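Local atomic coordinates of BDI_3064 protein (Parabacteroides distasonis ATCC 8503, PDB entry 5Z06), a protein that hydrolyses linear beta-1,2-glucan and beta-1,2-glucooligosaccharides of four or more glucose units from the non-reducing end, releasing sophorose. Residues P103-R108 against V135-E140; P74-D79 against W595-Q600; K153-V158 against I177-A182; G302-S307 against D319-G324. One frame throughout, in Å; residues are numbered along the deposited sequence.

Overall arrangement
Contacts 1 and 3 lie in the N-terminal beta sandwich, their centres about 9 Å apart, and both join its five-stranded sheet to the facing sheet. They touch: Ile105 packs on Val158, and Arg108 N lies 2.7 Å from Ala157 O, a probable hydrogen bond. The side chain of Ile177, in contact 3, is about 9 Å from the bound calcium ion. Contact 2, its centre about 19 Å from that of contact 3, reaches it through the Asp79–Lys153 salt bridge and ties the sandwich to the glycoamylase-like part; a glycerol, probably from the crystallisation liquor, lies about 3 Å from the Arg76 side chain. Contact 4 lies in the helical domain, its nearest atoms about 6 Å from contact 2.

Contact 1: residues P103-R108 against V135-E140; sequences PNIAIR and VSIPLE
Ile105 and Ile137 reach toward each other between two sheets and meet tip to tip. The terminal methyl of Ile137 is shared by both branches of Ile105: Ile137 CD1 is 3.9 Å from Ile105 CD1, and Ile105 CG2 lies at the same distance from it. Ile105 can offer two methyls at once because its CG1 stands opposite the backbone N (chi1 176°), which puts CG2 in the crowded position between the backbone N and the carbonyl carbon. One methyl is therefore set against a fork of two, so the meeting is more than a single point of touch.

The second pair is turned quite differently. Ile107 and Leu139 cross at about a right angle, and Ile107 CD1 rests 3.9 Å from Leu139 CD2. Here the long branch of Ile107 runs beside its own backbone N (chi1 -72°) before its end methyl meets a single leucine branch.

The geometry supports apolar packing between sheets and excludes backbone pairing of these segments, since the alpha carbons Ile105 CA and Ile137 CA stand 9.6 Å apart. Ile107 CA and Leu139 CA, at 9.3 Å, show nearly the same spacing. All four residues are buried.

Within the beta sandwich, strand 104-109 belongs to the five-stranded antiparallel sheet, between strands 155-161 and 118-119, whereas strand 132-138 belongs to the other sheet as a partner of strand 86-93. Ile105 also packs on Val158 and Leu160 within its own sheet and on Leu87 and Met89 opposite, while Phe142 lies against Ile137.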
loop_
_atom_site.group_PDB
_atom_site.type_symbol
_atom_site.label_atom_id
_atom_site.label_comp_id
_atom_site.label_asym_id
_atom_site.label_seq_id
_atom_site.Cartn_x
_atom_site.Cartn_y
_atom_site.Cartn_z
ATOM N N PRO A 103 -19.149 25.185 16.803
ATOM C CA PRO A 103 -17.842 25.725 16.464
ATOM C C PRO A 103 -17.846 26.703 15.291
ATOM O O PRO A 103 -18.758 26.713 14.474
ATOM C CB PRO A 103 -17.025 24.473 16.126
ATOM C CG PRO A 103 -17.785 23.333 16.709
ATOM C CD PRO A 103 -19.202 23.729 16.577
ATOM N N ASN A 104 -16.839 27.553 15.261
ATOM C CA ASN A 104 -16.469 28.232 14.045
ATOM C C ASN A 104 -15.576 27.286 13.248
ATOM O O ASN A 104 -14.870 26.444 13.807
ATOM C CB ASN A 104 -15.734 29.544 14.323
ATOM C CG ASN A 104 -16.611 30.577 15.031
ATOM O OD1 ASN A 104 -17.843 30.511 14.996
ATOM N ND2 ASN A 104 -15.967 31.526 15.689
ATOM N N ILE A 105 -15.627 27.443 11.936
ATOM C CA ILE A 105 -15.021 26.509 11.029
ATOM C C ILE A 105 -14.329 27.273 9.925
ATOM O O ILE A 105 -14.849 28.263 9.432
ATOM C CB ILE A 105 -16.046 25.494 10.467
ATOM C CG1 ILE A 105 -15.388 24.575 9.442
ATOM C CG2 ILE A 105 -17.253 26.181 9.853
ATOM C CD1 ILE A 105 -16.206 23.321 9.199
ATOM N N ALA A 106 -13.166 26.763 9.550
ATOM C CA ALA A 106 -12.273 27.365 8.602
ATOM C C ALA A 106 -11.524 26.246 7.908
ATOM O O ALA A 106 -11.699 25.057 8.219
ATOM C CB ALA A 106 -11.297 28.291 9.297
ATOM N N ILE A 107 -10.718 26.618 6.931
ATOM C CA ILE A 107 -9.869 25.654 6.260
ATOM C C ILE A 107 -8.457 26.140 6.485
ATOM O O ILE A 107 -8.180 27.323 6.308
ATOM C CB ILE A 107 -10.265 25.482 4.783
ATOM C CG1 ILE A 107 -11.594 24.719 4.737
ATOM C CG2 ILE A 107 -9.182 24.722 4.016
ATOM C CD1 ILE A 107 -12.272 24.632 3.383
ATOM N N ARG A 108 -7.599 25.237 6.946
ATOM C CA ARG A 108 -6.211 25.541 7.115
ATOM C C ARG A 108 -5.506 25.178 5.829
ATOM O O ARG A 108 -5.676 24.060 5.331
ATOM C CB ARG A 108 -5.582 24.766 8.270
ATOM C CG ARG A 108 -4.140 25.206 8.517
ATOM C CD ARG A 108 -3.426 24.529 9.679
ATOM N NE ARG A 108 -3.449 23.078 9.593
ATOM C CZ ARG A 108 -2.755 22.320 8.738
ATOM N NH1 ARG A 108 -1.965 22.839 7.798
ATOM N NH2 ARG A 108 -2.885 21.009 8.804
ATOM N N VAL A 135 -24.458 19.104 6.319
ATOM C CA VAL A 135 -24.028 20.478 6.254
ATOM C C VAL A 135 -23.258 20.640 4.953
ATOM O O VAL A 135 -22.448 19.785 4.616
ATOM C CB VAL A 135 -23.120 20.810 7.442
ATOM C CG1 VAL A 135 -22.472 22.177 7.296
ATOM C CG2 VAL A 135 -23.922 20.746 8.725
ATOM N N SER A 136 -23.539 21.725 4.226
ATOM C CA SER A 136 -22.776 22.125 3.037
ATOM C C SER A 136 -22.370 23.561 3.209
ATOM O O SER A 136 -23.214 24.437 3.371
ATOM C CB SER A 136 -23.603 22.011 1.765
ATOM O OG SER A 136 -23.930 20.670 1.493
ATOM N N ILE A 137 -21.078 23.807 3.185
ATOM C CA ILE A 137 -20.562 25.146 3.274
ATOM C C ILE A 137 -19.981 25.387 1.902
ATOM O O ILE A 137 -19.034 24.695 1.518
ATOM C CB ILE A 137 -19.475 25.282 4.348
ATOM C CG1 ILE A 137 -20.023 24.847 5.704
ATOM C CG2 ILE A 137 -18.962 26.719 4.397
ATOM C CD1 ILE A 137 -18.967 24.544 6.737
ATOM N N PRO A 138 -20.565 26.342 1.146
ATOM C CA PRO A 138 -19.919 26.723 -0.079
ATOM C C PRO A 138 -18.494 27.151 0.207
ATOM O O PRO A 138 -18.252 27.929 1.140
ATOM C CB PRO A 138 -20.772 27.916 -0.568
ATOM C CG PRO A 138 -22.138 27.610 -0.077
ATOM C CD PRO A 138 -21.897 26.983 1.280
ATOM N N LEU A 139 -17.560 26.655 -0.593
ATOM C CA LEU A 139 -16.167 27.022 -0.453
ATOM C C LEU A 139 -15.979 28.515 -0.664
ATOM O O LEU A 139 -15.136 29.145 -0.032
ATOM C CB LEU A 139 -15.302 26.193 -1.413
ATOM C CG LEU A 139 -15.231 24.703 -1.035
ATOM C CD1 LEU A 139 -14.385 23.949 -2.044
ATOM C CD2 LEU A 139 -14.659 24.477 0.360
ATOM N N GLU A 140 -16.761 29.055 -1.585
ATOM C CA GLU A 140 -17.019 30.503 -1.728
ATOM C C GLU A 140 -17.052 31.262 -0.379
ATOM O O GLU A 140 -16.326 32.250 -0.203
ATOM C CB GLU A 140 -18.363 30.643 -2.442
ATOM C CG GLU A 140 -18.570 31.896 -3.254
ATOM C CD GLU A 140 -19.951 31.919 -3.879
ATOM O OE1 GLU A 140 -20.656 30.884 -3.819
ATOM O OE2 GLU A 140 -20.332 32.971 -4.419
#

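Contact 2: residues P74-D79 against W595-Q600; sequences PVRGND and WNYQAQ
Pro74 meets Trp595 in the one apolar contact between these segments. Two ring carbons of the proline lie against the six-membered part of the indole: Pro74 CD is 3.4 Å from Trp595 CZ3, and Pro74 CG is 3.7 Å from Trp595 CE3. The two side chains cross obliquely. A glycine in place of Pro74 would probably open a gap beside CE3 and CZ3 and free the indole on that side to shift.

Arg76 runs alongside Tyr597, pointing the same way, and its NH2 comes within 3.8 Å of Tyr597 CD1, with the guanidinium and ring planes 75° apart. A bend at the third torsion (chi3 -67°) turns the guanidinium out of line with the extended start of the chain. Its stronger partners are acidic: NH2 forms a salt bridge with Asp592 and NH1 another with Glu312, which would hold the group beside the tyrosine.

Hydrogen bonds shape the first segment from within. Val75 to Asn78 forms a type II turn, closed by Asn78 N to Val75 O at 2.8 Å. The side-chain amide adds a bent bond, Asn78 ND2 to Arg76 O at 3.2 Å, arriving from above the carbonyl plane.

The turn follows strand 65-71 of the N-terminal sandwich. Residues 595-600 carry strand 597-599, which pairs antiparallel with strand 590-592 in the glycoamylase-like part, and Trp595 also makes an edge-to-face contact with Tyr22.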
loop_
_atom_site.group_PDB
_atom_site.type_symbol
_atom_site.label_atom_id
_atom_site.label_comp_id
_atom_site.label_asym_id
_atom_site.label_seq_id
_atom_site.Cartn_x
_atom_site.Cartn_y
_atom_site.Cartn_z
ATOM N N PRO A 74 -2.909 12.523 2.966
ATOM C CA PRO A 74 -2.405 12.292 1.605
ATOM C C PRO A 74 -2.208 10.823 1.330
ATOM O O PRO A 74 -1.818 10.062 2.215
ATOM C CB PRO A 74 -1.063 13.025 1.579
ATOM C CG PRO A 74 -0.691 13.150 3.014
ATOM C CD PRO A 74 -1.998 13.393 3.712
ATOM N N VAL A 75 -2.540 10.417 0.121
ATOM C CA VAL A 75 -2.417 9.029 -0.246
ATOM C C VAL A 75 -1.721 9.023 -1.588
ATOM O O VAL A 75 -2.136 9.742 -2.518
ATOM C CB VAL A 75 -3.787 8.354 -0.339
ATOM C CG1 VAL A 75 -3.629 6.896 -0.728
ATOM C CG2 VAL A 75 -4.538 8.467 0.980
ATOM N N ARG A 76 -0.672 8.207 -1.682
ATOM C CA ARG A 76 0.101 8.054 -2.903
ATOM C C ARG A 76 -0.839 7.909 -4.096
ATOM O O ARG A 76 -1.795 7.114 -4.063
ATOM C CB ARG A 76 1.009 6.832 -2.785
ATOM C CG ARG A 76 1.796 6.477 -4.036
ATOM C CD ARG A 76 2.581 5.203 -3.807
ATOM N NE ARG A 76 3.613 5.431 -2.815
ATOM C CZ ARG A 76 4.900 5.677 -3.057
ATOM N NH1 ARG A 76 5.414 5.686 -4.293
ATOM N NH2 ARG A 76 5.699 5.893 -2.031
ATOM N N GLY A 77 -0.582 8.701 -5.133
ATOM C CA GLY A 77 -1.382 8.630 -6.355
ATOM C C GLY A 77 -2.802 9.175 -6.280
ATOM O O GLY A 77 -3.531 9.089 -7.275
ATOM N N ASN A 78 -3.201 9.735 -5.125
ATOM C CA ASN A 78 -4.486 10.434 -4.980
ATOM C C ASN A 78 -4.190 11.883 -5.338
ATOM O O ASN A 78 -3.803 12.705 -4.490
ATOM C CB ASN A 78 -5.086 10.328 -3.565
ATOM C CG ASN A 78 -5.629 8.947 -3.243
ATOM O OD1 ASN A 78 -6.681 8.829 -2.621
ATOM N ND2 ASN A 78 -4.894 7.903 -3.612
ATOM N N ASP A 79 -4.309 12.150 -6.629
ATOM C CA ASP A 79 -3.908 13.420 -7.241
ATOM C C ASP A 79 -5.006 14.053 -8.059
ATOM O O ASP A 79 -4.968 15.248 -8.275
ATOM C CB ASP A 79 -2.685 13.186 -8.148
ATOM C CG ASP A 79 -1.548 12.485 -7.416
ATOM O OD1 ASP A 79 -1.239 12.907 -6.277
ATOM O OD2 ASP A 79 -0.977 11.500 -7.956
ATOM N N TRP A 595 2.816 10.935 6.313
ATOM C CA TRP A 595 3.044 12.069 5.424
ATOM C C TRP A 595 4.073 11.852 4.326
ATOM O O TRP A 595 4.167 12.673 3.430
ATOM C CB TRP A 595 3.516 13.248 6.270
ATOM C CG TRP A 595 2.542 13.543 7.357
ATOM C CD1 TRP A 595 2.671 13.247 8.676
ATOM C CD2 TRP A 595 1.273 14.166 7.200
ATOM N NE1 TRP A 595 1.557 13.668 9.363
ATOM C CE2 TRP A 595 0.682 14.231 8.478
ATOM C CE3 TRP A 595 0.578 14.689 6.098
ATOM C CZ2 TRP A 595 -0.584 14.781 8.694
ATOM C CZ3 TRP A 595 -0.688 15.233 6.307
ATOM C CH2 TRP A 595 -1.247 15.289 7.602
ATOM N N ASN A 596 4.857 10.786 4.404
ATOM C CA ASN A 596 5.960 10.588 3.469
ATOM C C ASN A 596 6.333 9.129 3.394
ATOM O O ASN A 596 5.926 8.312 4.233
ATOM C CB ASN A 596 7.193 11.371 3.919
ATOM C CG ASN A 596 7.532 11.115 5.380
ATOM O OD1 ASN A 596 8.060 10.054 5.747
ATOM N ND2 ASN A 596 7.210 12.085 6.231
ATOM N N TYR A 597 7.138 8.824 2.389
ATOM C CA TYR A 597 7.747 7.534 2.259
ATOM C C TYR A 597 8.840 7.428 3.303
ATOM O O TYR A 597 9.490 8.412 3.648
ATOM C CB TYR A 597 8.324 7.385 0.875
ATOM C CG TYR A 597 9.123 6.122 0.648
ATOM C CD1 TYR A 597 8.478 4.889 0.423
ATOM C CD2 TYR A 597 10.513 6.159 0.633
ATOM C CE1 TYR A 597 9.215 3.739 0.178
ATOM C CE2 TYR A 597 11.261 5.008 0.407
ATOM C CZ TYR A 597 10.611 3.805 0.158
ATOM O OH TYR A 597 11.349 2.671 -0.073
ATOM N N GLN A 598 9.041 6.230 3.806
ATOM C CA GLN A 598 10.145 5.972 4.725
ATOM C C GLN A 598 10.723 4.601 4.447
ATOM O O GLN A 598 9.978 3.656 4.163
ATOM C CB GLN A 598 9.688 6.095 6.176
ATOM C CG GLN A 598 8.416 5.350 6.526
ATOM C CD GLN A 598 8.092 5.441 8.010
ATOM O OE1 GLN A 598 8.346 6.451 8.658
ATOM N NE2 GLN A 598 7.518 4.384 8.548
ATOM N N ALA A 599 12.043 4.502 4.504
ATOM C CA ALA A 599 12.731 3.249 4.215
ATOM C C ALA A 599 13.217 2.703 5.552
ATOM O O ALA A 599 14.361 2.865 5.898
ATOM C CB ALA A 599 13.877 3.486 3.227
ATOM N N GLN A 600 12.322 2.082 6.324
ATOM C CA GLN A 600 12.649 1.721 7.692
ATOM C C GLN A 600 13.588 0.556 7.753
ATOM O O GLN A 600 13.642 -0.290 6.840
ATOM C CB GLN A 600 11.384 1.423 8.511
ATOM C CG GLN A 600 10.405 2.573 8.615
ATOM C CD GLN A 600 11.036 3.836 9.175
ATOM O OE1 GLN A 600 11.874 4.450 8.522
ATOM N NE2 GLN A 600 10.624 4.229 10.381
#

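Contact 3: residues K153-V158 against I177-A182; sequences KKLAAV and IELLPA
Lys153 NZ is gripped from the loop at 74-79, by a salt bridge to Asp79 OD1 and a weak hydrogen bond to Asn78 O. This probably steadies the start of the segment that then enters strand 155-161, where the contact becomes apolar. Leu155 CD1 meets Leu179 CD1 at 3.5 Å, one methyl to one methyl, and the two leucines slant across each other. Further along, Val158 CG2 lies 3.7 Å from Ile177 CG2. Ile177 presents this short branch because CG2 is the one opposite its backbone N, while CG1 stays beside it (chi1 -51°).

These are facing layers of a beta sandwich: strand 155-161 is central in the five-stranded antiparallel sheet, and strand 169-180 lies in the sheet opposite, running 152° away in direction over the touching parts. Leu155 CA and Leu179 CA are 9.8 Å apart, a distance too large for strand pairing. Strand 155-161 is itself irregular, with an inverse gamma turn centred on Leu155 and a classic bulge in which Ala156 and Ala157 both face Arg108. Phe10 and Leu87 pack on Val158, Ile177 and Leu179 alike, and Tyr8 donates a hydroxyl hydrogen bond to Leu155 O.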
loop_
_atom_site.group_PDB
_atom_site.type_symbol
_atom_site.label_atom_id
_atom_site.label_comp_id
_atom_site.label_asym_id
_atom_site.label_seq_id
_atom_site.Cartn_x
_atom_site.Cartn_y
_atom_site.Cartn_z
ATOM N N LYS A 153 -4.779 20.372 -2.879
ATOM C CA LYS A 153 -3.909 19.881 -1.823
ATOM C C LYS A 153 -3.379 20.943 -0.890
ATOM O O LYS A 153 -2.821 20.605 0.156
ATOM C CB LYS A 153 -2.737 19.106 -2.417
ATOM C CG LYS A 153 -3.227 17.834 -3.050
ATOM C CD LYS A 153 -2.095 16.906 -3.395
ATOM C CE LYS A 153 -2.684 15.690 -4.070
ATOM N NZ LYS A 153 -1.571 14.825 -4.477
ATOM N N LYS A 154 -3.542 22.214 -1.253
ATOM C CA LYS A 154 -3.306 23.303 -0.299
ATOM C C LYS A 154 -4.409 23.429 0.773
ATOM O O LYS A 154 -4.239 24.161 1.750
ATOM C CB LYS A 154 -3.068 24.615 -1.049
ATOM C CG LYS A 154 -1.696 24.617 -1.713
ATOM C CD LYS A 154 -1.501 25.755 -2.691
ATOM C CE LYS A 154 -0.015 25.884 -3.023
ATOM N NZ LYS A 154 0.210 26.659 -4.270
ATOM N N LEU A 155 -5.529 22.741 0.577
ATOM C CA LEU A 155 -6.588 22.691 1.574
ATOM C C LEU A 155 -6.230 21.543 2.511
ATOM O O LEU A 155 -6.686 20.399 2.342
ATOM C CB LEU A 155 -7.951 22.498 0.897
ATOM C CG LEU A 155 -8.295 23.519 -0.224
ATOM C CD1 LEU A 155 -9.709 23.278 -0.726
ATOM C CD2 LEU A 155 -8.131 24.976 0.217
ATOM N N ALA A 156 -5.365 21.862 3.468
ATOM C CA ALA A 156 -4.723 20.851 4.313
ATOM C C ALA A 156 -5.671 20.302 5.373
ATOM O O ALA A 156 -5.630 19.112 5.674
ATOM C CB ALA A 156 -3.465 21.400 4.969
ATOM N N ALA A 157 -6.508 21.157 5.950
ATOM C CA ALA A 157 -7.336 20.726 7.056
ATOM C C ALA A 157 -8.573 21.559 7.189
ATOM O O ALA A 157 -8.586 22.713 6.792
ATOM C CB ALA A 157 -6.542 20.759 8.355
ATOM N N VAL A 158 -9.617 20.938 7.729
ATOM C CA VAL A 158 -10.782 21.632 8.211
ATOM C C VAL A 158 -10.493 21.992 9.665
ATOM O O VAL A 158 -10.275 21.103 10.486
ATOM C CB VAL A 158 -12.021 20.749 8.106
ATOM C CG1 VAL A 158 -13.212 21.395 8.791
ATOM C CG2 VAL A 158 -12.326 20.504 6.646
ATOM N N ILE A 177 -16.532 14.382 6.271
ATOM C CA ILE A 177 -16.000 15.701 6.041
ATOM C C ILE A 177 -15.249 15.589 4.737
ATOM O O ILE A 177 -14.251 14.859 4.624
ATOM C CB ILE A 177 -15.048 16.138 7.143
ATOM C CG1 ILE A 177 -15.706 15.951 8.514
ATOM C CG2 ILE A 177 -14.648 17.584 6.920
ATOM C CD1 ILE A 177 -14.798 16.173 9.680
ATOM N N GLU A 178 -15.753 16.294 3.739
ATOM C CA GLU A 178 -15.253 16.156 2.390
ATOM C C GLU A 178 -15.624 17.350 1.527
ATOM O O GLU A 178 -16.612 18.066 1.799
ATOM C CB GLU A 178 -15.811 14.878 1.752
ATOM C CG GLU A 178 -17.322 14.825 1.673
ATOM C CD GLU A 178 -17.844 13.480 1.214
ATOM O OE1 GLU A 178 -17.065 12.645 0.692
ATOM O OE2 GLU A 178 -19.054 13.262 1.371
ATOM N N LEU A 179 -14.824 17.536 0.483
ATOM C CA LEU A 179 -15.125 18.486 -0.555
ATOM C C LEU A 179 -15.915 17.763 -1.626
ATOM O O LEU A 179 -15.547 16.656 -2.022
ATOM C CB LEU A 179 -13.850 19.079 -1.123
ATOM C CG LEU A 179 -12.925 19.774 -0.138
ATOM C CD1 LEU A 179 -11.807 20.459 -0.887
ATOM C CD2 LEU A 179 -13.678 20.763 0.727
ATOM N N LEU A 180 -17.008 18.382 -2.066
ATOM C CA LEU A 180 -17.895 17.830 -3.088
ATOM C C LEU A 180 -18.131 18.880 -4.159
ATOM O O LEU A 180 -17.986 20.073 -3.891
ATOM C CB LEU A 180 -19.240 17.444 -2.497
ATOM C CG LEU A 180 -19.272 16.250 -1.551
ATOM C CD1 LEU A 180 -20.649 16.097 -0.918
ATOM C CD2 LEU A 180 -18.910 14.966 -2.281
ATOM N N PRO A 181 -18.496 18.441 -5.374
ATOM C CA PRO A 181 -18.763 19.417 -6.414
ATOM C C PRO A 181 -20.132 20.061 -6.196
ATOM O O PRO A 181 -20.967 19.496 -5.500
ATOM C CB PRO A 181 -18.712 18.587 -7.698
ATOM C CG PRO A 181 -19.059 17.216 -7.272
ATOM C CD PRO A 181 -18.588 17.058 -5.870
ATOM N N ALA A 182 -20.335 21.248 -6.768
ATOM C CA ALA A 182 -21.625 21.944 -6.687
ATOM C C ALA A 182 -22.730 21.071 -7.258
ATOM O O ALA A 182 -23.769 20.879 -6.641
ATOM C CB ALA A 182 -21.556 23.253 -7.445
#

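Contact 4: residues G302-S307 against D319-G324; sequences GAEPNS and DMIATG
Glu304 and Ile321 touch through carbon: Glu304 CB is 3.3 Å from Ile321 CG2, their side chains slanting past each other. Glu304 CG rests 3.5 Å from Asp319 O, and Ser307 OG lies 3.5 Å from the same Ile321 methyl, which sits against two residues of the 302-307 loop.

The carboxylate of Glu304, brought round by a bend at chi2 (-64°), folds back on its own loop. OE1 accepts from Ser307 N at 2.6 Å, on the syn side, and from Ser307 OG on its anti lone pair. OE2 takes Asn306 ND2 on its syn lone pair at 2.7 Å, nearly straight at 179° and in the amide plane, while Asn306 N comes from above the carboxylate. Four donors therefore fix its rotation. A water donates to Glu304 OE2 at 2.5 Å and to Asp319 OD1 at 2.8 Å, and so would probably ease the repulsion between two carboxylates. With an alanine in place of Glu304, the amides of Asn306 and Ser307 and the Ser307 hydroxyl would probably lose their shared acceptor, leaving the loop freer to move.

Residues 320-322 form a strand paired antiparallel with 371-373, and Ala322 is the N-cap of helix 323-338 in the helical domain. Ile321 is held by backbone bonding to Ile372, and Phe357 of helix 344-360 packs on Ser307, whose OG also accepts from Leu309 N.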
loop_
_atom_site.group_PDB
_atom_site.type_symbol
_atom_site.label_atom_id
_atom_site.label_comp_id
_atom_site.label_asym_id
_atom_site.label_seq_id
_atom_site.Cartn_x
_atom_site.Cartn_y
_atom_site.Cartn_z
ATOM N N GLY A 302 -7.716 -6.793 -8.534
ATOM C CA GLY A 302 -7.199 -5.460 -8.359
ATOM C C GLY A 302 -6.329 -4.934 -9.479
ATOM O O GLY A 302 -5.883 -3.773 -9.420
ATOM N N ALA A 303 -6.035 -5.752 -10.484
ATOM C CA ALA A 303 -5.167 -5.298 -11.560
ATOM C C ALA A 303 -5.814 -4.155 -12.320
ATOM O O ALA A 303 -7.041 -4.070 -12.422
ATOM C CB ALA A 303 -4.852 -6.421 -12.526
ATOM N N GLU A 304 -4.973 -3.253 -12.816
ATOM C CA GLU A 304 -5.392 -2.301 -13.828
ATOM C C GLU A 304 -5.924 -3.181 -14.961
ATOM O O GLU A 304 -5.179 -4.021 -15.453
ATOM C CB GLU A 304 -4.189 -1.434 -14.246
ATOM C CG GLU A 304 -4.480 -0.278 -15.170
ATOM C CD GLU A 304 -4.979 -0.722 -16.508
ATOM O OE1 GLU A 304 -4.241 -1.483 -17.190
ATOM O OE2 GLU A 304 -6.117 -0.335 -16.870
ATOM N N PRO A 305 -7.226 -3.038 -15.328
ATOM C CA PRO A 305 -7.885 -4.015 -16.231
ATOM C C PRO A 305 -7.369 -4.058 -17.666
ATOM O O PRO A 305 -7.461 -5.089 -18.298
ATOM C CB PRO A 305 -9.369 -3.608 -16.201
ATOM C CG PRO A 305 -9.374 -2.196 -15.733
ATOM C CD PRO A 305 -8.188 -2.039 -14.826
ATOM N N ASN A 306 -6.808 -2.976 -18.181
ATOM C CA ASN A 306 -6.408 -2.972 -19.596
ATOM C C ASN A 306 -5.110 -3.730 -19.743
ATOM O O ASN A 306 -4.998 -4.603 -20.584
ATOM C CB ASN A 306 -6.331 -1.552 -20.144
ATOM C CG ASN A 306 -7.661 -0.823 -20.039
ATOM O OD1 ASN A 306 -8.445 -0.802 -20.981
ATOM N ND2 ASN A 306 -7.936 -0.254 -18.872
ATOM N N SER A 307 -4.168 -3.461 -18.848
ATOM C CA SER A 307 -2.845 -4.118 -18.854
ATOM C C SER A 307 -2.831 -5.474 -18.170
ATOM O O SER A 307 -2.007 -6.330 -18.499
ATOM C CB SER A 307 -1.812 -3.234 -18.145
ATOM O OG SER A 307 -2.221 -2.959 -16.811
ATOM N N ASP A 319 -5.088 4.154 -13.287
ATOM C CA ASP A 319 -4.540 3.642 -14.548
ATOM C C ASP A 319 -3.069 3.323 -14.511
ATOM O O ASP A 319 -2.565 2.649 -15.400
ATOM C CB ASP A 319 -4.780 4.651 -15.670
ATOM C CG ASP A 319 -6.257 4.938 -15.898
ATOM O OD1 ASP A 319 -7.118 4.094 -15.562
ATOM O OD2 ASP A 319 -6.547 6.018 -16.422
ATOM N N MET A 320 -2.375 3.785 -13.485
ATOM C CA MET A 320 -0.945 3.682 -13.479
ATOM C C MET A 320 -0.526 2.374 -12.869
ATOM O O MET A 320 -0.845 2.093 -11.719
ATOM C CB MET A 320 -0.343 4.837 -12.695
ATOM C CG MET A 320 1.145 4.922 -12.792
ATOM S SD MET A 320 1.716 6.289 -11.782
ATOM C CE MET A 320 1.545 5.595 -10.135
ATOM N N ILE A 321 0.221 1.598 -13.642
ATOM C CA ILE A 321 0.838 0.374 -13.155
ATOM C C ILE A 321 2.296 0.590 -12.850
ATOM O O ILE A 321 2.945 1.471 -13.402
ATOM C CB ILE A 321 0.593 -0.839 -14.069
ATOM C CG1 ILE A 321 1.233 -0.708 -15.451
ATOM C CG2 ILE A 321 -0.891 -1.091 -14.168
ATOM C CD1 ILE A 321 2.578 -1.382 -15.567
ATOM N N ALA A 322 2.771 -0.169 -11.875
ATOM C CA ALA A 322 4.166 -0.142 -11.463
ATOM C C ALA A 322 4.756 -1.431 -12.018
ATOM O O ALA A 322 4.229 -2.510 -11.778
ATOM C CB ALA A 322 4.281 -0.099 -9.955
ATOM N N THR A 323 5.827 -1.305 -12.790
ATOM C CA THR A 323 6.365 -2.438 -13.494
ATOM C C THR A 323 7.080 -3.411 -12.591
ATOM O O THR A 323 6.996 -4.606 -12.819
ATOM C CB THR A 323 7.322 -1.962 -14.583
ATOM O OG1 THR A 323 8.240 -1.053 -13.996
ATOM C CG2 THR A 323 6.524 -1.267 -15.664
ATOM N N GLY A 324 7.790 -2.926 -11.573
ATOM C CA GLY A 324 8.417 -3.845 -10.605
ATOM C C GLY A 324 7.420 -4.648 -9.786
ATOM O O GLY A 324 7.525 -5.873 -9.688
HETATM O O HOH W 1 -7.706 1.337 -15.860
#